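Local atomic coordinates of Glyoxalase/bleomycin resistance protein/dioxygenase (Alicyclobacillus acidocaldarius subsp. acidocaldarius, PDB entry 3RRI), a protein that is probably a metal-binding enzyme of the vicinal oxygen chelate (glyoxalase/bleomycin resistance/dioxygenase) superfamily, possibly a dioxygenase. Residues Asn83-Ala88 / Tyr96-Arg101; Asp25-Lys30 / Ile43-Phe48. All coordinates share one frame; numbering follows the deposited sequence.

Contact 1 of 2, residues Asn83-Ala88 / Tyr96-Arg101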
ATOM      1  N   ASN A  83      -6.309  13.526 -19.018  1.00 18.18           N
ATOM      2  CA  ASN A  83      -6.111  12.476 -19.995  1.00 19.34           C
ATOM      3  C   ASN A  83      -7.420  11.943 -20.557  1.00 17.92           C
ATOM      4  O   ASN A  83      -7.524  11.632 -21.721  1.00 18.26           O
ATOM      5  CB  ASN A  83      -5.359  11.292 -19.378  1.00 19.81           C
ATOM      6  CG  ASN A  83      -3.876  11.567 -19.170  1.00 22.17           C
ATOM      7  OD1 ASN A  83      -3.347  12.604 -19.605  1.00 24.25           O
ATOM      8  ND2 ASN A  83      -3.197  10.642 -18.490  1.00 21.81           N
ATOM      9  N   LEU A  84      -8.409  11.752 -19.681  1.00 17.79           N
ATOM     10  CA  LEU A  84      -9.674  11.184 -20.145  1.00 17.99           C
ATOM     11  C   LEU A  84     -10.443  12.174 -20.998  1.00 18.14           C
ATOM     12  O   LEU A  84     -11.022  11.804 -22.003  1.00 18.93           O
ATOM     13  CB  LEU A  84     -10.512  10.708 -18.940  1.00 18.56           C
ATOM     14  CG  LEU A  84     -11.873  10.081 -19.301  1.00 18.89           C
ATOM     15  CD1 LEU A  84     -11.674   8.802 -20.151  1.00 18.37           C
ATOM     16  CD2 LEU A  84     -12.732   9.796 -18.023  1.00 17.80           C
ATOM     17  N   TYR A  85     -10.415  13.442 -20.610  1.00 18.63           N
ATOM     18  CA  TYR A  85     -11.044  14.451 -21.469  1.00 18.58           C
ATOM     19  C   TYR A  85     -10.433  14.462 -22.869  1.00 18.91           C
ATOM     20  O   TYR A  85     -11.139  14.519 -23.868  1.00 18.99           O
ATOM     21  CB  TYR A  85     -10.890  15.796 -20.820  1.00 18.84           C
ATOM     22  CG  TYR A  85     -11.454  16.964 -21.599  1.00 19.98           C
ATOM     23  CD1 TYR A  85     -12.816  17.162 -21.666  1.00 20.65           C
ATOM     24  CD2 TYR A  85     -10.618  17.875 -22.230  1.00 23.22           C
ATOM     25  CE1 TYR A  85     -13.360  18.217 -22.347  1.00 22.10           C
ATOM     26  CE2 TYR A  85     -11.155  18.938 -22.915  1.00 22.85           C
ATOM     27  CZ  TYR A  85     -12.519  19.105 -22.970  1.00 22.42           C
ATOM     28  OH  TYR A  85     -13.130  20.138 -23.638  1.00 24.86           O
ATOM     29  N   LYS A  86      -9.106  14.414 -22.916  1.00 19.00           N
ATOM     30  CA  LYS A  86      -8.384  14.446 -24.195  1.00 20.02           C
ATOM     31  C   LYS A  86      -8.740  13.207 -25.007  1.00 19.42           C
ATOM     32  O   LYS A  86      -8.953  13.260 -26.222  1.00 20.46           O
ATOM     33  CB  LYS A  86      -6.875  14.501 -23.946  1.00 20.35           C
ATOM     34  CG  LYS A  86      -6.023  14.419 -25.201  1.00 23.87           C
ATOM     35  CD  LYS A  86      -4.536  14.504 -24.867  1.00 28.99           C
ATOM     36  CE  LYS A  86      -3.630  14.010 -26.011  1.00 32.95           C
ATOM     37  NZ  LYS A  86      -2.295  13.604 -25.475  1.00 36.68           N
ATOM     38  N   LEU A  87      -8.843  12.056 -24.330  1.00 18.66           N
ATOM     39  CA  LEU A  87      -9.210  10.840 -25.002  1.00 18.35           C
ATOM     40  C   LEU A  87     -10.592  10.963 -25.656  1.00 18.21           C
ATOM     41  O   LEU A  87     -10.771  10.592 -26.833  1.00 18.67           O
ATOM     42  CB  LEU A  87      -9.201   9.683 -23.987  1.00 17.84           C
ATOM     43  CG  LEU A  87      -9.599   8.270 -24.452  1.00 20.04           C
ATOM     44  CD1 LEU A  87      -8.979   7.148 -23.547  1.00 20.46           C
ATOM     45  CD2 LEU A  87     -11.088   8.038 -24.536  1.00 20.19           C
ATOM     46  N   ALA A  88     -11.562  11.431 -24.876  1.00 18.58           N
ATOM     47  CA  ALA A  88     -12.944  11.591 -25.335  1.00 18.29           C
ATOM     48  C   ALA A  88     -13.034  12.525 -26.548  1.00 19.00           C
ATOM     49  O   ALA A  88     -13.702  12.207 -27.534  1.00 20.67           O
ATOM     50  CB  ALA A  88     -13.821  12.073 -24.192  1.00 18.80           C
ATOM     51  N   TYR A  96     -22.449  15.121 -23.475  1.00 23.40           N
ATOM     52  CA  TYR A  96     -23.691  15.730 -23.056  1.00 23.61           C
ATOM     53  C   TYR A  96     -23.445  17.144 -22.551  1.00 23.06           C
ATOM     54  O   TYR A  96     -24.253  18.062 -22.787  1.00 24.36           O
ATOM     55  CB  TYR A  96     -24.360  14.872 -21.960  1.00 23.42           C
ATOM     56  CG  TYR A  96     -25.660  15.437 -21.486  1.00 25.21           C
ATOM     57  CD1 TYR A  96     -26.803  15.352 -22.285  1.00 27.97           C
ATOM     58  CD2 TYR A  96     -25.757  16.083 -20.256  1.00 25.21           C
ATOM     59  CE1 TYR A  96     -28.010  15.896 -21.854  1.00 29.57           C
ATOM     60  CE2 TYR A  96     -26.950  16.623 -19.818  1.00 27.61           C
ATOM     61  CZ  TYR A  96     -28.067  16.528 -20.624  1.00 28.30           C
ATOM     62  OH  TYR A  96     -29.252  17.067 -20.179  1.00 34.85           O
ATOM     63  N   HIS A  97     -22.361  17.310 -21.809  1.00 22.54           N
ATOM     64  CA  HIS A  97     -21.940  18.617 -21.298  1.00 22.66           C
ATOM     65  C   HIS A  97     -20.425  18.719 -21.361  1.00 22.45           C
ATOM     66  O   HIS A  97     -19.713  17.872 -20.834  1.00 21.38           O
ATOM     67  CB  HIS A  97     -22.455  18.833 -19.867  1.00 22.90           C
ATOM     68  CG  HIS A  97     -22.574  20.275 -19.473  1.00 27.43           C
ATOM     69  ND1 HIS A  97     -21.474  21.100 -19.339  1.00 33.52           N
ATOM     70  CD2 HIS A  97     -23.656  21.039 -19.191  1.00 29.66           C
ATOM     71  CE1 HIS A  97     -21.877  22.312 -18.985  1.00 33.34           C
ATOM     72  NE2 HIS A  97     -23.195  22.303 -18.899  1.00 32.85           N
ATOM     73  N   ASP A  98     -19.901  19.756 -22.030  1.00 22.10           N
ATOM     74  CA  ASP A  98     -18.469  19.897 -22.154  1.00 22.31           C
ATOM     75  C   ASP A  98     -17.868  20.364 -20.818  1.00 21.76           C
ATOM     76  O   ASP A  98     -18.590  20.656 -19.862  1.00 20.87           O
ATOM     77  CB  ASP A  98     -18.119  20.902 -23.299  1.00 23.12           C
ATOM     78  CG  ASP A  98     -16.776  20.592 -23.989  1.00 25.73           C
ATOM     79  OD1 ASP A  98     -15.846  20.017 -23.360  1.00 22.69           O
ATOM     80  OD2 ASP A  98     -16.628  20.922 -25.197  1.00 29.07           O
ATOM     81  N   LEU A  99     -16.551  20.432 -20.777  1.00 21.90           N
ATOM     82  CA  LEU A  99     -15.793  20.809 -19.603  1.00 23.32           C
ATOM     83  C   LEU A  99     -16.355  22.069 -18.975  1.00 24.82           C
ATOM     84  O   LEU A  99     -16.532  23.108 -19.660  1.00 24.50           O
ATOM     85  CB  LEU A  99     -14.311  21.025 -19.963  1.00 23.86           C
ATOM     86  CG  LEU A  99     -13.251  21.049 -18.879  1.00 26.93           C
ATOM     87  CD1 LEU A  99     -13.263  19.744 -18.060  1.00 28.31           C
ATOM     88  CD2 LEU A  99     -11.889  21.244 -19.540  1.00 29.84           C
ATOM     89  N   SER A 100     -16.616  21.975 -17.669  1.00 25.98           N
ATOM     90  CA  SER A 100     -17.256  23.025 -16.893  1.00 27.86           C
ATOM     91  C   SER A 100     -16.863  22.947 -15.417  1.00 28.92           C
ATOM     92  O   SER A 100     -16.155  22.032 -15.013  1.00 29.18           O
ATOM     93  CB  SER A 100     -18.774  22.900 -17.041  1.00 27.79           C
ATOM     94  OG  SER A 100     -19.447  24.036 -16.536  1.00 31.62           O
ATOM     95  N   ARG A 101     -17.331  23.916 -14.638  1.00 31.08           N
ATOM     96  CA  ARG A 101     -17.138  23.976 -13.180  1.00 32.44           C
ATOM     97  C   ARG A 101     -18.486  23.928 -12.484  1.00 33.13           C
ATOM     98  O   ARG A 101     -19.457  24.502 -12.957  1.00 32.55           O
ATOM     99  CB  ARG A 101     -16.471  25.273 -12.786  1.00 32.81           C
ATOM    100  CG  ARG A 101     -15.167  25.484 -13.444  1.00 34.41           C
ATOM    101  CD  ARG A 101     -14.092  24.617 -12.848  1.00 36.43           C
ATOM    102  NE  ARG A 101     -12.825  24.938 -13.498  1.00 37.86           N
ATOM    103  CZ  ARG A 101     -11.954  25.855 -13.082  1.00 38.01           C
ATOM    104  NH1 ARG A 101     -12.164  26.544 -11.963  1.00 38.21           N
ATOM    105  NH2 ARG A 101     -10.846  26.070 -13.792  1.00 37.76           N
TER

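Contact 2 of 2, residues Asp25-Lys30 / Ile43-Phe48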
ATOM      1  N   ASP A  25     -18.730  -1.100 -28.428  0.63 22.17           N
ATOM      2  CA  ASP A  25     -18.071  -0.078 -29.265  0.63 22.77           C
ATOM      3  C   ASP A  25     -17.824   1.191 -28.447  0.63 22.01           C
ATOM      4  O   ASP A  25     -16.751   1.801 -28.527  0.63 22.64           O
ATOM      5  CB  ASP A  25     -18.940   0.261 -30.491  0.63 22.81           C
ATOM      6  CG  ASP A  25     -19.096  -0.915 -31.482  0.63 24.64           C
ATOM      7  OD1 ASP A  25     -18.368  -1.939 -31.389  0.63 25.30           O
ATOM      8  OD2 ASP A  25     -19.972  -0.794 -32.379  0.63 26.98           O
ATOM      9  N   PHE A  26     -18.795   1.570 -27.621  1.00 21.46           N
ATOM     10  CA  PHE A  26     -18.696   2.773 -26.830  1.00 20.50           C
ATOM     11  C   PHE A  26     -17.697   2.581 -25.684  1.00 20.88           C
ATOM     12  O   PHE A  26     -16.744   3.348 -25.520  1.00 20.53           O
ATOM     13  CB  PHE A  26     -20.054   3.180 -26.281  1.00 21.51           C
ATOM     14  CG  PHE A  26     -20.020   4.438 -25.483  1.00 19.77           C
ATOM     15  CD1 PHE A  26     -20.145   5.681 -26.127  1.00 19.93           C
ATOM     16  CD2 PHE A  26     -19.829   4.420 -24.089  1.00 20.27           C
ATOM     17  CE1 PHE A  26     -20.083   6.837 -25.398  1.00 19.43           C
ATOM     18  CE2 PHE A  26     -19.781   5.566 -23.360  1.00 20.91           C
ATOM     19  CZ  PHE A  26     -19.892   6.800 -24.019  1.00 20.40           C
ATOM     20  N   TYR A  27     -17.942   1.582 -24.838  1.00 19.74           N
ATOM     21  CA  TYR A  27     -17.193   1.466 -23.604  1.00 19.49           C
ATOM     22  C   TYR A  27     -15.779   0.918 -23.777  1.00 18.27           C
ATOM     23  O   TYR A  27     -14.893   1.318 -23.066  1.00 19.20           O
ATOM     24  CB  TYR A  27     -17.946   0.587 -22.578  1.00 18.65           C
ATOM     25  CG  TYR A  27     -19.093   1.348 -21.971  1.00 17.02           C
ATOM     26  CD1 TYR A  27     -18.864   2.315 -21.007  1.00 16.87           C
ATOM     27  CD2 TYR A  27     -20.425   1.157 -22.400  1.00 15.91           C
ATOM     28  CE1 TYR A  27     -19.887   3.070 -20.479  1.00 15.81           C
ATOM     29  CE2 TYR A  27     -21.470   1.938 -21.887  1.00 15.33           C
ATOM     30  CZ  TYR A  27     -21.206   2.892 -20.913  1.00 14.69           C
ATOM     31  OH  TYR A  27     -22.206   3.646 -20.379  1.00 18.37           O
ATOM     32  N   VAL A  28     -15.605  -0.037 -24.672  1.00 19.00           N
ATOM     33  CA  VAL A  28     -14.321  -0.682 -24.871  1.00 19.46           C
ATOM     34  C   VAL A  28     -13.562   0.066 -25.969  1.00 21.08           C
ATOM     35  O   VAL A  28     -12.543   0.694 -25.697  1.00 21.59           O
ATOM     36  CB  VAL A  28     -14.464  -2.164 -25.218  1.00 19.69           C
ATOM     37  CG1 VAL A  28     -13.128  -2.783 -25.493  1.00 19.78           C
ATOM     38  CG2 VAL A  28     -15.201  -2.940 -24.077  1.00 21.44           C
ATOM     39  N   THR A  29     -14.069   0.043 -27.186  1.00 22.10           N
ATOM     40  CA  THR A  29     -13.291   0.579 -28.296  1.00 22.42           C
ATOM     41  C   THR A  29     -13.008   2.067 -28.131  1.00 22.41           C
ATOM     42  O   THR A  29     -11.857   2.488 -28.303  1.00 23.01           O
ATOM     43  CB  THR A  29     -13.979   0.359 -29.646  1.00 22.70           C
ATOM     44  OG1 THR A  29     -14.259  -1.040 -29.825  1.00 24.04           O
ATOM     45  CG2 THR A  29     -13.061   0.817 -30.810  1.00 24.46           C
ATOM     46  N   LYS A  30     -14.018   2.863 -27.813  1.00 21.96           N
ATOM     47  CA  LYS A  30     -13.775   4.305 -27.686  1.00 22.04           C
ATOM     48  C   LYS A  30     -13.331   4.699 -26.295  1.00 21.15           C
ATOM     49  O   LYS A  30     -12.306   5.351 -26.143  1.00 20.33           O
ATOM     50  CB  LYS A  30     -14.991   5.124 -28.086  1.00 22.20           C
ATOM     51  CG  LYS A  30     -15.339   5.036 -29.571  1.00 26.41           C
ATOM     52  CD  LYS A  30     -16.821   5.073 -29.816  1.00 32.76           C
ATOM     53  CE  LYS A  30     -17.480   6.275 -29.194  1.00 34.16           C
ATOM     54  NZ  LYS A  30     -18.875   6.439 -29.732  1.00 37.67           N
ATOM     55  N   ILE A  43     -23.154  -7.503 -21.056  1.00 20.88           N
ATOM     56  CA  ILE A  43     -21.681  -7.516 -21.070  1.00 20.54           C
ATOM     57  C   ILE A  43     -21.177  -6.858 -19.801  1.00 18.84           C
ATOM     58  O   ILE A  43     -21.804  -5.935 -19.272  1.00 19.82           O
ATOM     59  CB  ILE A  43     -21.048  -6.820 -22.306  1.00 20.90           C
ATOM     60  CG1 ILE A  43     -21.382  -5.322 -22.333  1.00 22.78           C
ATOM     61  CG2 ILE A  43     -21.484  -7.510 -23.598  1.00 22.59           C
ATOM     62  CD1 ILE A  43     -20.575  -4.576 -23.384  1.00 23.80           C
ATOM     63  N   THR A  44     -20.052  -7.368 -19.298  1.00 18.54           N
ATOM     64  CA  THR A  44     -19.427  -6.838 -18.093  1.00 19.28           C
ATOM     65  C   THR A  44     -18.071  -6.237 -18.391  1.00 19.30           C
ATOM     66  O   THR A  44     -17.327  -6.722 -19.245  1.00 19.62           O
ATOM     67  CB  THR A  44     -19.285  -7.916 -16.989  1.00 19.47           C
ATOM     68  OG1 THR A  44     -18.187  -8.795 -17.270  1.00 19.63           O
ATOM     69  CG2 THR A  44     -20.601  -8.677 -16.876  1.00 20.08           C
ATOM     70  N   LEU A  45     -17.773  -5.149 -17.688  1.00 18.50           N
ATOM     71  CA  LEU A  45     -16.660  -4.290 -18.064  1.00 18.54           C
ATOM     72  C   LEU A  45     -15.864  -3.920 -16.840  1.00 18.36           C
ATOM     73  O   LEU A  45     -16.425  -3.701 -15.770  1.00 17.28           O
ATOM     74  CB  LEU A  45     -17.197  -3.027 -18.681  1.00 18.86           C
ATOM     75  CG  LEU A  45     -18.034  -3.154 -19.932  1.00 19.61           C
ATOM     76  CD1 LEU A  45     -18.780  -1.820 -20.173  1.00 20.93           C
ATOM     77  CD2 LEU A  45     -17.185  -3.512 -21.108  1.00 20.68           C
ATOM     78  N   ASP A  46     -14.552  -3.815 -17.010  1.00 18.33           N
ATOM     79  CA  ASP A  46     -13.676  -3.226 -16.025  1.00 18.47           C
ATOM     80  C   ASP A  46     -13.685  -1.739 -16.426  1.00 18.30           C
ATOM     81  O   ASP A  46     -13.071  -1.323 -17.435  1.00 20.18           O
ATOM     82  CB  ASP A  46     -12.288  -3.875 -16.067  1.00 18.01           C
ATOM     83  CG  ASP A  46     -11.226  -3.113 -15.322  1.00 19.90           C
ATOM     84  OD1 ASP A  46     -11.471  -1.969 -14.876  1.00 18.42           O
ATOM     85  OD2 ASP A  46     -10.102  -3.685 -15.164  1.00 21.55           O
ATOM     86  N   PHE A  47     -14.448  -0.984 -15.643  1.00 18.22           N
ATOM     87  CA  PHE A  47     -14.714   0.429 -15.877  1.00 17.29           C
ATOM     88  C   PHE A  47     -13.846   1.196 -14.865  1.00 17.24           C
ATOM     89  O   PHE A  47     -14.240   1.430 -13.712  1.00 15.93           O
ATOM     90  CB  PHE A  47     -16.211   0.691 -15.704  1.00 17.78           C
ATOM     91  CG  PHE A  47     -16.594   2.145 -15.816  1.00 17.06           C
ATOM     92  CD1 PHE A  47     -16.928   2.673 -17.044  1.00 18.46           C
ATOM     93  CD2 PHE A  47     -16.716   2.932 -14.693  1.00 17.92           C
ATOM     94  CE1 PHE A  47     -17.317   4.012 -17.139  1.00 16.99           C
ATOM     95  CE2 PHE A  47     -17.119   4.254 -14.756  1.00 18.27           C
ATOM     96  CZ  PHE A  47     -17.407   4.803 -16.007  1.00 18.40           C
ATOM     97  N   PHE A  48     -12.619   1.563 -15.273  1.00 18.24           N
ATOM     98  CA  PHE A  48     -11.678   2.294 -14.414  1.00 18.24           C
ATOM     99  C   PHE A  48     -11.400   1.578 -13.091  1.00 18.69           C
ATOM    100  O   PHE A  48     -11.077   2.192 -12.080  1.00 18.40           O
ATOM    101  CB  PHE A  48     -12.170   3.733 -14.152  1.00 18.95           C
ATOM    102  CG  PHE A  48     -12.351   4.550 -15.394  1.00 19.07           C
ATOM    103  CD1 PHE A  48     -11.330   5.374 -15.822  1.00 19.14           C
ATOM    104  CD2 PHE A  48     -13.503   4.488 -16.149  1.00 19.18           C
ATOM    105  CE1 PHE A  48     -11.493   6.131 -16.996  1.00 18.88           C
ATOM    106  CE2 PHE A  48     -13.661   5.259 -17.321  1.00 21.43           C
ATOM    107  CZ  PHE A  48     -12.637   6.089 -17.708  1.00 21.60           C
TER

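Contact 1 of 2, residues Asn83-Ala88 / Tyr96-Arg101
Tyr85 reaches from helix 78-90 to Asp98 and Leu99, at the break between strands 95-98 and 100-102, and carries the whole contact from the helix side. Its CG stands anti to the backbone N (chi1 178°), which brings the ring toward Asp98 and Leu99. The phenol then donates to the carboxylate, with Tyr85 OH 2.7 Å from Asp98 OD1; this oxygen lies at the ring edge, in the ring plane, and receives the bond on its syn side, 21° out of the carboxylate plane. Ring and carboxylate planes are turned 42° apart. On its anti side the same Asp98 OD1 accepts the backbone N-H of Leu99, so two donors grip one oxygen and fix the carboxylate's rotation. Asp98 OD2 pairs with Lys89 of helix 78-90 in a salt bridge, which would favour the charged form of the acid. Leu99 CD2 stands over one face of the Tyr85 ring, toward its rim, 4.2 Å from the centroid, a CH-pi contact, while Leu99 CB approaches Tyr85 CE1 at 3.8 Å. Phe113 meets the Tyr85 ring edge-to-face. His97 ND1 donates to the backbone Asp98 O at 3.0 Å, in the carbonyl plane on a lone pair, and braces the corner. This surface contact ties a helix to its sheet, consistent with the second beta-alpha-beta-beta-beta module of the VOC fold, next to the classic beta bulge that Tyr96 and His97 form opposite Phe114.

Contact 2 of 2, residues Asp25-Lys30 / Ile43-Phe48
This is a buried, apolar helix-on-sheet contact: the C-terminal turn and a half of helix 20-30 (residues 25-30) lies over strand 42-47, an inner strand of the four-stranded sheet 10-17, 50-56, 42-47, 34-39. Tyr27 and Val28 meet Leu45 and Phe47, with the segment axes 9.8 Å apart at their closest and inclined at 44°. Leu45 is the strand residue that meets both Tyr27 and Val28. Its CG is anti to the carbonyl carbon (chi1 -60°), and the two methyls diverge from it toward different partners. Leu45 CD1 presses on the root of the tyrosine, 3.5 Å from Tyr27 CB and 3.7 Å from Tyr27 CG, and the two side chains cross at nearly a right angle. Leu45 CD2 meets Val28 CG2 at 3.6 Å, the valine branch that lies beside its own backbone N. Farther along the strand, Phe47 CE1 comes to the edge of the Tyr27 ring, near its plane, 4.3 Å from Tyr27 CE1. The other neighbours of the tyrosine include Leu52, Cys54 and Leu123, and Leu35 packs on both Val28 and Leu45. A wider pi-type turn closes the helix, with Lys30 N bonded to Asp25 O. The phenol oxygen is hydrogen-bonded outside the two segments, Tyr27 OH to Asp117 OD2. The contact therefore holds by close apolar packing alone, while the one polar group of its buried side chains is satisfied by an acid from another part of the chain.

In the fold
Contact 2 comes first along the chain and contact 1 follows; each sets a helix against strands, in the first and second halves of the chain respectively, a pairing consistent with the two beta-alpha-beta-beta-beta modules of VOC proteins. Their centres are about 17 Å apart, yet they touch: Leu87 CD2 packs 3.4 Å from Lys30 O, and Leu84 CD2 lies 3.7 Å from Phe48 CZ. Leu84 and Phe48 also both meet Phe125 of strand 122-128, which thus joins the two regions. Arg132 of the second subunit packs on Leu84, Leu87 and Phe48, so this junction also borders a subunit interface.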